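DNA replication protein DnaC (Aquifex aeolicus, PDB 3ECC) acts as a bacterial helicase loader in the initiation of DNA replication and binds adenine nucleotide with magnesium, consistent with an AAA-type P-loop ATPase. Local coordinates at residues His13-Asn16 / Val17-Arg21; Leu106-Leu109 / Gly110-Arg113; Ser155-Leu158 / Ala159-Leu162; Ile125-Tyr128 / Arg129-Leu133. All coordinates share one frame; numbering follows the deposited sequence.

Contact 1: His13-Asn16 / Val17-Arg21. With ADP (adenosine-5'-diphosphate), chain B.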
loop_
_atom_site.group_PDB
_atom_site.type_symbol
_atom_site.label_atom_id
_atom_site.label_comp_id
_atom_site.label_asym_id
_atom_site.label_seq_id
_atom_site.Cartn_x
_atom_site.Cartn_y
_atom_site.Cartn_z
ATOM N N HIS A 13 -6.042 -8.742 16.844
ATOM C CA HIS A 13 -7.090 -9.706 17.071
ATOM C C HIS A 13 -8.231 -9.390 16.126
ATOM O O HIS A 13 -9.002 -8.455 16.355
ATOM C CB HIS A 13 -7.543 -9.674 18.531
ATOM C CG HIS A 13 -6.445 -9.969 19.502
ATOM N ND1 HIS A 13 -5.626 -8.987 20.018
ATOM C CD2 HIS A 13 -6.003 -11.140 20.022
ATOM C CE1 HIS A 13 -4.739 -9.538 20.830
ATOM N NE2 HIS A 13 -4.946 -10.843 20.850
ATOM N N PRO A 14 -8.324 -10.159 15.034
ATOM C CA PRO A 14 -9.359 -9.999 14.021
ATOM C C PRO A 14 -10.746 -9.953 14.632
ATOM O O PRO A 14 -11.034 -10.709 15.556
ATOM C CB PRO A 14 -9.205 -11.252 13.147
ATOM C CG PRO A 14 -8.142 -12.107 13.819
ATOM C CD PRO A 14 -7.351 -11.202 14.675
ATOM N N LYS A 15 -11.599 -9.075 14.118
ATOM C CA LYS A 15 -12.921 -8.884 14.706
ATOM C C LYS A 15 -14.038 -9.428 13.829
ATOM O O LYS A 15 -15.219 -9.286 14.165
ATOM C CB LYS A 15 -13.165 -7.412 15.053
ATOM C CG LYS A 15 -12.325 -6.916 16.227
ATOM C CD LYS A 15 -13.142 -6.060 17.191
ATOM C CE LYS A 15 -12.313 -5.608 18.400
ATOM N NZ LYS A 15 -11.481 -6.712 18.977
ATOM N N ASN A 16 -13.661 -10.035 12.701
ATOM C CA ASN A 16 -14.602 -10.755 11.841
ATOM C C ASN A 16 -13.878 -11.692 10.873
ATOM O O ASN A 16 -12.651 -11.803 10.900
ATOM C CB ASN A 16 -15.532 -9.791 11.083
ATOM C CG ASN A 16 -14.802 -8.959 10.048
ATOM O OD1 ASN A 16 -13.923 -8.160 10.375
ATOM N ND2 ASN A 16 -15.185 -9.124 8.788
ATOM N N VAL A 17 -14.645 -12.371 10.031
ATOM C CA VAL A 17 -14.084 -13.307 9.069
ATOM C C VAL A 17 -13.074 -12.624 8.134
ATOM O O VAL A 17 -11.988 -13.161 7.884
ATOM C CB VAL A 17 -15.200 -14.026 8.259
ATOM C CG1 VAL A 17 -14.597 -14.911 7.188
ATOM C CG2 VAL A 17 -16.081 -14.859 9.186
ATOM N N SER A 18 -13.430 -11.435 7.642
ATOM C CA SER A 18 -12.560 -10.653 6.745
ATOM C C SER A 18 -11.184 -10.418 7.349
ATOM O O SER A 18 -10.164 -10.644 6.695
ATOM C CB SER A 18 -13.191 -9.293 6.411
ATOM O OG SER A 18 -14.097 -9.387 5.333
ATOM N N GLN A 19 -11.165 -9.954 8.599
ATOM C CA GLN A 19 -9.924 -9.616 9.284
ATOM C C GLN A 19 -9.090 -10.854 9.589
ATOM O O GLN A 19 -7.865 -10.781 9.679
ATOM C CB GLN A 19 -10.226 -8.850 10.574
ATOM C CG GLN A 19 -10.615 -7.404 10.350
ATOM C CD GLN A 19 -11.258 -6.769 11.572
ATOM O OE1 GLN A 19 -10.724 -6.843 12.682
ATOM N NE2 GLN A 19 -12.412 -6.125 11.367
ATOM N N ASN A 20 -9.765 -11.989 9.754
ATOM C CA ASN A 20 -9.097 -13.247 10.050
ATOM C C ASN A 20 -8.393 -13.841 8.837
ATOM O O ASN A 20 -7.283 -14.351 8.950
ATOM C CB ASN A 20 -10.083 -14.265 10.635
ATOM C CG ASN A 20 -9.406 -15.572 11.006
ATOM O OD1 ASN A 20 -8.669 -15.645 11.995
ATOM N ND2 ASN A 20 -9.632 -16.603 10.202
ATOM N N ARG A 21 -9.044 -13.777 7.683
ATOM C CA ARG A 21 -8.453 -14.299 6.455
ATOM C C ARG A 21 -7.276 -13.441 6.007
ATOM O O ARG A 21 -6.265 -13.959 5.531
ATOM C CB ARG A 21 -9.500 -14.399 5.346
ATOM C CG ARG A 21 -10.619 -15.369 5.653
ATOM C CD ARG A 21 -11.316 -15.803 4.394
ATOM N NE ARG A 21 -12.740 -15.480 4.455
ATOM C CZ ARG A 21 -13.301 -14.442 3.833
ATOM N NH1 ARG A 21 -12.560 -13.623 3.088
ATOM N NH2 ARG A 21 -14.605 -14.223 3.958
HETATM P PB ADP B . -7.920 2.219 8.268
HETATM O O1B ADP B . -6.439 2.334 7.953
HETATM O O2B ADP B . -8.651 1.204 7.429
HETATM O O3B ADP B . -8.626 3.542 8.375
HETATM P PA ADP B . -6.800 1.952 10.837
HETATM O O1A ADP B . -5.664 0.984 10.615
HETATM O O2A ADP B . -6.268 3.375 10.812
HETATM O O3A ADP B . -7.974 1.661 9.761
HETATM O "O5'" ADP B . -7.566 1.637 12.218
HETATM C "C5'" ADP B . -8.035 2.654 13.097
HETATM C "C4'" ADP B . -7.548 2.369 14.511
HETATM O "O4'" ADP B . -8.093 1.127 14.955
HETATM C "C3'" ADP B . -6.041 2.223 14.557
HETATM O "O3'" ADP B . -5.554 2.993 15.644
HETATM C "C2'" ADP B . -5.782 0.738 14.757
HETATM O "O2'" ADP B . -4.705 0.524 15.650
HETATM C "C1'" ADP B . -7.061 0.225 15.369
HETATM N N9 ADP B . -7.403 -1.164 14.959
HETATM C C8 ADP B . -8.028 -1.546 13.825
HETATM N N7 ADP B . -8.207 -2.895 13.795
HETATM C C5 ADP B . -7.709 -3.394 14.933
HETATM C C6 ADP B . -7.567 -4.740 15.553
HETATM N N6 ADP B . -8.019 -5.865 14.949
HETATM N N1 ADP B . -6.983 -4.816 16.757
HETATM C C2 ADP B . -6.534 -3.721 17.403
HETATM N N3 ADP B . -6.629 -2.475 16.901
HETATM C C4 ADP B . -7.190 -2.254 15.701
#
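V17 opens helix 17-31 with its CB against the carbonyl carbon of N16, the N-cap residue; its branched side chain turns outward from the loop into an exposed place. S18 comes next, buried, small enough to lie close beside N16; it also touches K180 in a loop. Q19 does most of the joining. Its CG stands anti to the carbonyl carbon (chi1 -76°) and the rest of the chain is extended, which carries the amide back under the incoming loop. Q19 OE1 accepts the backbone N-H of K15, 2.8 Å from K15 N, with the donor well above the amide's carbonyl plane instead of within it. The CB of Q19 packs on P14 CB at 3.7 Å, and Y12 and I179 touch the same side chain. This is the adenine end of the nucleotide pocket in a P-loop NTPase-type domain: the carbonyl O of H13 accepts ADP N6 at 3.1 Å, and Q19 OE1 comes within 3.7 Å of that N6. A glutamine suits the place because its long amide can reach the loop whose H13 carbonyl bonds the adenine N6. At N20 the helix makes its first full-turn bond, N20 N to N16 O at 3.1 Å, with a C=O...N angle of 157°. The rigid ring of P14 covers this turn, P14 CB lying 3.5 Å from N20 N and P14 CG 4.0 Å from N20 OD1.

Contact 2: Leu106-Leu109 / Gly110-Arg113. With BEF (beryllium trifluoride ion), chain D.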
loop_
_atom_site.group_PDB
_atom_site.type_symbol
_atom_site.label_atom_id
_atom_site.label_comp_id
_atom_site.label_asym_id
_atom_site.label_seq_id
_atom_site.Cartn_x
_atom_site.Cartn_y
_atom_site.Cartn_z
ATOM N N LEU A 106 2.342 2.399 0.348
ATOM C CA LEU A 106 1.607 3.593 -0.053
ATOM C C LEU A 106 0.248 3.603 0.642
ATOM O O LEU A 106 -0.669 2.884 0.238
ATOM C CB LEU A 106 1.427 3.643 -1.574
ATOM C CG LEU A 106 2.672 3.655 -2.464
ATOM C CD1 LEU A 106 2.274 3.729 -3.920
ATOM C CD2 LEU A 106 3.597 4.803 -2.106
ATOM N N ASP A 107 0.135 4.401 1.700
ATOM C CA ASP A 107 -1.049 4.388 2.555
ATOM C C ASP A 107 -2.033 5.466 2.121
ATOM O O ASP A 107 -1.632 6.599 1.834
ATOM C CB ASP A 107 -0.649 4.589 4.022
ATOM C CG ASP A 107 -1.749 4.184 4.994
ATOM O OD1 ASP A 107 -2.262 5.069 5.709
ATOM O OD2 ASP A 107 -2.100 2.982 5.047
ATOM N N ASP A 108 -3.318 5.109 2.094
ATOM C CA ASP A 108 -4.383 5.985 1.591
ATOM C C ASP A 108 -4.131 6.432 0.153
ATOM O O ASP A 108 -4.222 7.618 -0.167
ATOM C CB ASP A 108 -4.602 7.188 2.515
ATOM C CG ASP A 108 -5.939 7.131 3.245
ATOM O OD1 ASP A 108 -5.967 7.333 4.487
ATOM O OD2 ASP A 108 -6.967 6.888 2.573
ATOM N N LEU A 109 -3.819 5.467 -0.705
ATOM C CA LEU A 109 -3.430 5.748 -2.089
ATOM C C LEU A 109 -4.517 6.507 -2.872
ATOM O O LEU A 109 -5.614 5.989 -3.116
ATOM C CB LEU A 109 -3.005 4.459 -2.817
ATOM C CG LEU A 109 -2.581 4.551 -4.292
ATOM C CD1 LEU A 109 -1.389 5.482 -4.512
ATOM C CD2 LEU A 109 -2.259 3.173 -4.843
ATOM N N GLY A 110 -4.189 7.754 -3.223
ATOM C CA GLY A 110 -5.059 8.639 -3.993
ATOM C C GLY A 110 -6.538 8.461 -3.726
ATOM O O GLY A 110 -7.338 8.411 -4.658
ATOM N N SER A 111 -6.906 8.385 -2.450
ATOM C CA SER A 111 -8.290 8.081 -2.065
ATOM C C SER A 111 -9.303 9.061 -2.670
ATOM O O SER A 111 -10.414 8.658 -3.048
ATOM C CB SER A 111 -8.442 8.014 -0.533
ATOM O OG SER A 111 -8.103 6.720 -0.029
ATOM N N GLU A 112 -8.909 10.336 -2.763
ATOM C CA GLU A 112 -9.745 11.378 -3.370
ATOM C C GLU A 112 -9.322 11.676 -4.814
ATOM O O GLU A 112 -8.848 10.784 -5.520
ATOM C CB GLU A 112 -9.706 12.658 -2.522
ATOM C CG GLU A 112 -10.565 12.603 -1.270
ATOM C CD GLU A 112 -12.064 12.515 -1.574
ATOM O OE1 GLU A 112 -12.479 12.845 -2.711
ATOM O OE2 GLU A 112 -12.832 12.122 -0.663
ATOM N N ARG A 113 -9.489 12.929 -5.237
ATOM C CA ARG A 113 -9.140 13.356 -6.594
ATOM C C ARG A 113 -7.822 14.152 -6.634
ATOM O O ARG A 113 -7.573 15.028 -5.793
ATOM C CB ARG A 113 -10.287 14.162 -7.211
ATOM C CG ARG A 113 -11.671 13.586 -6.908
ATOM C CD ARG A 113 -12.755 14.189 -7.804
ATOM N NE ARG A 113 -14.028 13.480 -7.661
ATOM C CZ ARG A 113 -14.996 13.466 -8.575
ATOM N NH1 ARG A 113 -14.848 14.123 -9.719
ATOM N NH2 ARG A 113 -16.115 12.785 -8.344
HETATM BE BE BEF D . -8.379 4.919 6.523
HETATM F F1 BEF D . -9.360 3.734 5.666
HETATM F F2 BEF D . -6.611 4.840 6.438
HETATM F F3 BEF D . -9.168 5.847 7.797
HETATM O O HOH W 1 -5.922 10.121 -0.591
#
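D108 and S111 face each other across a sharp bend in the chain, joined by one side-chain hydrogen bond. S111 OG donates to D108 OD2 at 2.8 Å and meets the anti lone pair, the one turned away from the other carboxylate oxygen. That other oxygen, D108 OD1, comes within 3.2 Å of F2 of the bound beryllium trifluoride. Serine fits because its short hydroxyl reaches the carboxylate across only three residues. The bend itself is tight: D108 and G110 both have positive phi, a conformation glycine adopts easily. L109 sends its side chain the other way, into buried packing on I138 and T75. The other side is looser. A water donates to D108 O at 3.1 Å and accepts weakly from S111 N at 2.7 Å, bridging two backbone groups that do not bond to each other directly, and beyond it E112 and R113 run on into an exposed loop. D107, on strand 104-107, uses OD2 to accept hydrogen bonds from T52 and T139. The D108 side chain lies about 4 Å from the bound magnesium, and both aspartates are magnesium ligands seen in structures of this protein. Two adjacent acidic residues after hydrophobic strand residues, beside the P-loop, are characteristic of the Walker B motif.

Contact 3: Ser155-Leu158 / Ala159-Leu162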
loop_
_atom_site.group_PDB
_atom_site.type_symbol
_atom_site.label_atom_id
_atom_site.label_comp_id
_atom_site.label_asym_id
_atom_site.label_seq_id
_atom_site.Cartn_x
_atom_site.Cartn_y
_atom_site.Cartn_z
ATOM N N SER A 155 -11.765 -1.889 -8.834
ATOM C CA SER A 155 -10.795 -1.563 -9.873
ATOM C C SER A 155 -11.185 -0.328 -10.719
ATOM O O SER A 155 -10.325 0.485 -11.064
ATOM C CB SER A 155 -10.585 -2.783 -10.773
ATOM O OG SER A 155 -10.343 -3.943 -9.990
ATOM N N ALA A 156 -12.475 -0.200 -11.048
ATOM C CA ALA A 156 -12.989 0.952 -11.816
ATOM C C ALA A 156 -13.136 2.224 -10.962
ATOM O O ALA A 156 -12.990 3.342 -11.462
ATOM C CB ALA A 156 -14.323 0.601 -12.499
ATOM N N ASP A 157 -13.439 2.043 -9.679
ATOM C CA ASP A 157 -13.473 3.145 -8.725
ATOM C C ASP A 157 -12.064 3.666 -8.459
ATOM O O ASP A 157 -11.844 4.869 -8.391
ATOM C CB ASP A 157 -14.126 2.690 -7.423
ATOM C CG ASP A 157 -14.415 3.839 -6.476
ATOM O OD1 ASP A 157 -15.183 4.760 -6.842
ATOM O OD2 ASP A 157 -13.901 3.794 -5.341
ATOM N N LEU A 158 -11.111 2.747 -8.318
ATOM C CA LEU A 158 -9.695 3.097 -8.227
ATOM C C LEU A 158 -9.149 3.706 -9.507
ATOM O O LEU A 158 -8.370 4.654 -9.468
ATOM C CB LEU A 158 -8.862 1.864 -7.874
ATOM C CG LEU A 158 -8.213 1.789 -6.491
ATOM C CD1 LEU A 158 -7.077 2.820 -6.349
ATOM C CD2 LEU A 158 -9.261 1.931 -5.379
ATOM N N ALA A 159 -9.559 3.143 -10.641
ATOM C CA ALA A 159 -9.106 3.605 -11.948
ATOM C C ALA A 159 -9.622 4.995 -12.278
ATOM O O ALA A 159 -9.028 5.703 -13.089
ATOM C CB ALA A 159 -9.524 2.625 -13.026
ATOM N N SER A 160 -10.731 5.383 -11.653
ATOM C CA SER A 160 -11.329 6.689 -11.903
ATOM C C SER A 160 -10.410 7.816 -11.445
ATOM O O SER A 160 -10.362 8.877 -12.067
ATOM C CB SER A 160 -12.690 6.798 -11.217
ATOM O OG SER A 160 -12.553 6.695 -9.812
ATOM N N ARG A 161 -9.676 7.575 -10.361
ATOM C CA ARG A 161 -8.815 8.597 -9.775
ATOM C C ARG A 161 -7.327 8.374 -10.023
ATOM O O ARG A 161 -6.509 9.230 -9.694
ATOM C CB ARG A 161 -9.093 8.745 -8.276
ATOM C CG ARG A 161 -9.320 7.438 -7.538
ATOM C CD ARG A 161 -10.040 7.667 -6.207
ATOM N NE ARG A 161 -9.905 6.519 -5.302
ATOM C CZ ARG A 161 -10.914 5.746 -4.893
ATOM N NH1 ARG A 161 -12.158 5.997 -5.290
ATOM N NH2 ARG A 161 -10.676 4.720 -4.081
ATOM N N LEU A 162 -6.980 7.228 -10.605
ATOM C CA LEU A 162 -5.577 6.875 -10.850
ATOM C C LEU A 162 -5.301 6.564 -12.309
ATOM O O LEU A 162 -4.183 6.744 -12.782
ATOM C CB LEU A 162 -5.155 5.674 -9.996
ATOM C CG LEU A 162 -4.876 5.841 -8.500
ATOM C CD1 LEU A 162 -4.230 4.579 -7.946
ATOM C CD2 LEU A 162 -3.985 7.041 -8.249
#
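D157 and R161, one helical turn apart, form a salt bridge whose shape is set by their torsions. The carboxylate of D157 is held anti to the backbone N (chi1 -170°) and leans along the helix toward the next turn. R161 takes the less common first torsion, with CG between the backbone N and the carbonyl carbon (chi1 41°), and its extended chain runs back over the preceding turn. There R161 NH1 meets D157 OD2 at 2.8 Å in a weak hydrogen bond, the carboxylate and guanidinium planes nearly perpendicular at 85°. D157 O lies over one face of the guanidinium, while R161 NH2 touches the methyl L158 CD2 at 3.4 Å. Replacing R161 by a methionine would probably leave D157 without its charged mate and N141 O without a weak donor. L158 and L162 run alongside one another in the same direction, with their CD1 atoms 3.7 Å apart, as suits leucines on a buried helix face. The backbone bond from A159 N to S155 O (2.8 Å) is sound, but those of the following residues are weak as the helix nears its end. Helix 153-162 rests L158 and A159 on V167 of helix 164-173, L158 and R161 on T140 of strand 136-141, and L162 on L109 and L114.

Contact 4: Ile125-Tyr128 / Arg129-Leu133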
loop_
_atom_site.group_PDB
_atom_site.type_symbol
_atom_site.label_atom_id
_atom_site.label_comp_id
_atom_site.label_asym_id
_atom_site.label_seq_id
_atom_site.Cartn_x
_atom_site.Cartn_y
_atom_site.Cartn_z
ATOM N N ILE A 125 5.932 5.983 -9.832
ATOM C CA ILE A 125 6.401 5.112 -8.763
ATOM C C ILE A 125 5.897 3.671 -8.916
ATOM O O ILE A 125 6.606 2.720 -8.606
ATOM C CB ILE A 125 6.012 5.690 -7.380
ATOM C CG1 ILE A 125 6.872 6.922 -7.064
ATOM C CG2 ILE A 125 6.142 4.638 -6.294
ATOM C CD1 ILE A 125 6.402 7.713 -5.846
ATOM N N ILE A 126 4.677 3.522 -9.418
ATOM C CA ILE A 126 4.063 2.212 -9.568
ATOM C C ILE A 126 4.547 1.450 -10.817
ATOM O O ILE A 126 4.763 0.231 -10.772
ATOM C CB ILE A 126 2.528 2.318 -9.531
ATOM C CG1 ILE A 126 2.081 2.529 -8.086
ATOM C CG2 ILE A 126 1.883 1.071 -10.116
ATOM C CD1 ILE A 126 0.789 3.260 -7.946
ATOM N N THR A 127 4.732 2.164 -11.919
ATOM C CA THR A 127 5.262 1.550 -13.138
ATOM C C THR A 127 6.716 1.080 -12.930
ATOM O O THR A 127 7.110 0.003 -13.382
ATOM C CB THR A 127 5.148 2.518 -14.335
ATOM O OG1 THR A 127 3.775 2.877 -14.509
ATOM C CG2 THR A 127 5.649 1.883 -15.596
ATOM N N TYR A 128 7.497 1.887 -12.223
ATOM C CA TYR A 128 8.868 1.532 -11.898
ATOM C C TYR A 128 8.921 0.262 -11.050
ATOM O O TYR A 128 9.675 -0.669 -11.356
ATOM C CB TYR A 128 9.540 2.681 -11.161
ATOM C CG TYR A 128 11.012 2.496 -10.949
ATOM C CD1 TYR A 128 11.937 2.928 -11.908
ATOM C CD2 TYR A 128 11.493 1.898 -9.790
ATOM C CE1 TYR A 128 13.304 2.758 -11.714
ATOM C CE2 TYR A 128 12.856 1.723 -9.584
ATOM C CZ TYR A 128 13.759 2.153 -10.546
ATOM O OH TYR A 128 15.106 1.979 -10.334
ATOM N N ARG A 129 8.095 0.218 -10.009
ATOM C CA ARG A 129 8.067 -0.911 -9.084
ATOM C C ARG A 129 7.396 -2.130 -9.696
ATOM O O ARG A 129 7.663 -3.253 -9.284
ATOM C CB ARG A 129 7.389 -0.513 -7.770
ATOM C CG ARG A 129 8.181 0.535 -6.989
ATOM C CD ARG A 129 7.525 0.913 -5.672
ATOM N NE ARG A 129 7.677 -0.134 -4.659
ATOM C CZ ARG A 129 8.819 -0.414 -4.037
ATOM N NH1 ARG A 129 9.918 0.275 -4.323
ATOM N NH2 ARG A 129 8.869 -1.397 -3.143
ATOM N N TYR A 130 6.534 -1.900 -10.685
ATOM C CA TYR A 130 5.991 -2.975 -11.536
ATOM C C TYR A 130 7.067 -3.568 -12.457
ATOM O O TYR A 130 7.199 -4.786 -12.564
ATOM C CB TYR A 130 4.818 -2.455 -12.377
ATOM C CG TYR A 130 4.221 -3.461 -13.341
ATOM C CD1 TYR A 130 3.366 -4.460 -12.892
ATOM C CD2 TYR A 130 4.492 -3.398 -14.708
ATOM C CE1 TYR A 130 2.808 -5.382 -13.771
ATOM C CE2 TYR A 130 3.939 -4.318 -15.593
ATOM C CZ TYR A 130 3.100 -5.304 -15.118
ATOM O OH TYR A 130 2.550 -6.221 -15.982
ATOM N N ASN A 131 7.831 -2.708 -13.122
ATOM C CA ASN A 131 8.848 -3.175 -14.070
ATOM C C ASN A 131 10.053 -3.835 -13.402
ATOM O O ASN A 131 10.644 -4.771 -13.951
ATOM C CB ASN A 131 9.317 -2.031 -14.972
ATOM C CG ASN A 131 8.207 -1.481 -15.838
ATOM O OD1 ASN A 131 7.285 -2.204 -16.225
ATOM N ND2 ASN A 131 8.280 -0.191 -16.138
ATOM N N ASN A 132 10.415 -3.336 -12.221
ATOM C CA ASN A 132 11.618 -3.798 -11.529
ATOM C C ASN A 132 11.305 -4.699 -10.342
ATOM O O ASN A 132 12.123 -4.852 -9.445
ATOM C CB ASN A 132 12.482 -2.610 -11.092
ATOM C CG ASN A 132 12.741 -1.618 -12.230
ATOM O OD1 ASN A 132 12.361 -1.849 -13.372
ATOM N ND2 ASN A 132 13.393 -0.514 -11.913
ATOM N N LEU A 133 10.114 -5.293 -10.357
ATOM C CA LEU A 133 9.699 -6.285 -9.361
ATOM C C LEU A 133 9.984 -5.833 -7.941
ATOM O O LEU A 133 10.591 -6.546 -7.148
ATOM C CB LEU A 133 10.336 -7.656 -9.641
ATOM C CG LEU A 133 10.103 -8.271 -11.026
ATOM C CD1 LEU A 133 10.965 -9.496 -11.220
ATOM C CD2 LEU A 133 8.642 -8.600 -11.264
#
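Y128 and N132 meet where helix 116-131 ends, the amide of one over the ring of the other. Y128 leaves the backbone with CG anti to its N (chi1 -172°), which carries the ring forward over the last turn, toward N132. Its CB sits against the following peptide. At CG the amide nitrogen N132 ND2 is still 4.0 Å away, but the ring then slants toward it: CE1 and CE2 are each 3.3 Å from ND2, and CZ is 3.0 Å from it. The nitrogen thus lies over one ring face, offset toward the rim at CZ, with the ring and amide planes 63° apart. At the tip, the hydroxyl finds its bond elsewhere, with N100 OD1. A serine in place of Y128 would probably leave N100 without that partner and the N132 amide freer to turn. A short amide suits N132, the first residue to leave helical angles, because it can fold over the ring of Y128, and N132 N still bonds back to Y128 O at 2.9 Å; N131 N does the same to T127 O at 2.8 Å. R129 runs alongside I125, its CD 4.0 Å from I125 CG2, and bends at chi3 to give its NH2 to S135 O and S101 O. The helix is the crossover between strands 104-107 and 136-141; I125 packs on helices 75-86 and 93-99, Y128 on L99, and I126 and Y130 on helix 164-173.

All four contacts are partly buried. Contact 2, nearest the middle of the chain, has no exposed touching residue; contact 1, its centre about 19 Å from the chain's, has the most, three of eight. These two serve opposite ends of the nucleotide: contact 1 meets the adenine through a backbone carbonyl, with the Q19 amide near, and contact 2 faces the phosphate mimic with the carboxylate of D108. Contact 3 touches contact 2 directly, R161 against the backbone of G110-E112 and L162 against L109, combining a salt bridge with leucine packing. Contact 4, remote from the site on the helix after contact 2's strand and across the chain's centre from contact 1, uses ring, amide and ordinary helix bonds.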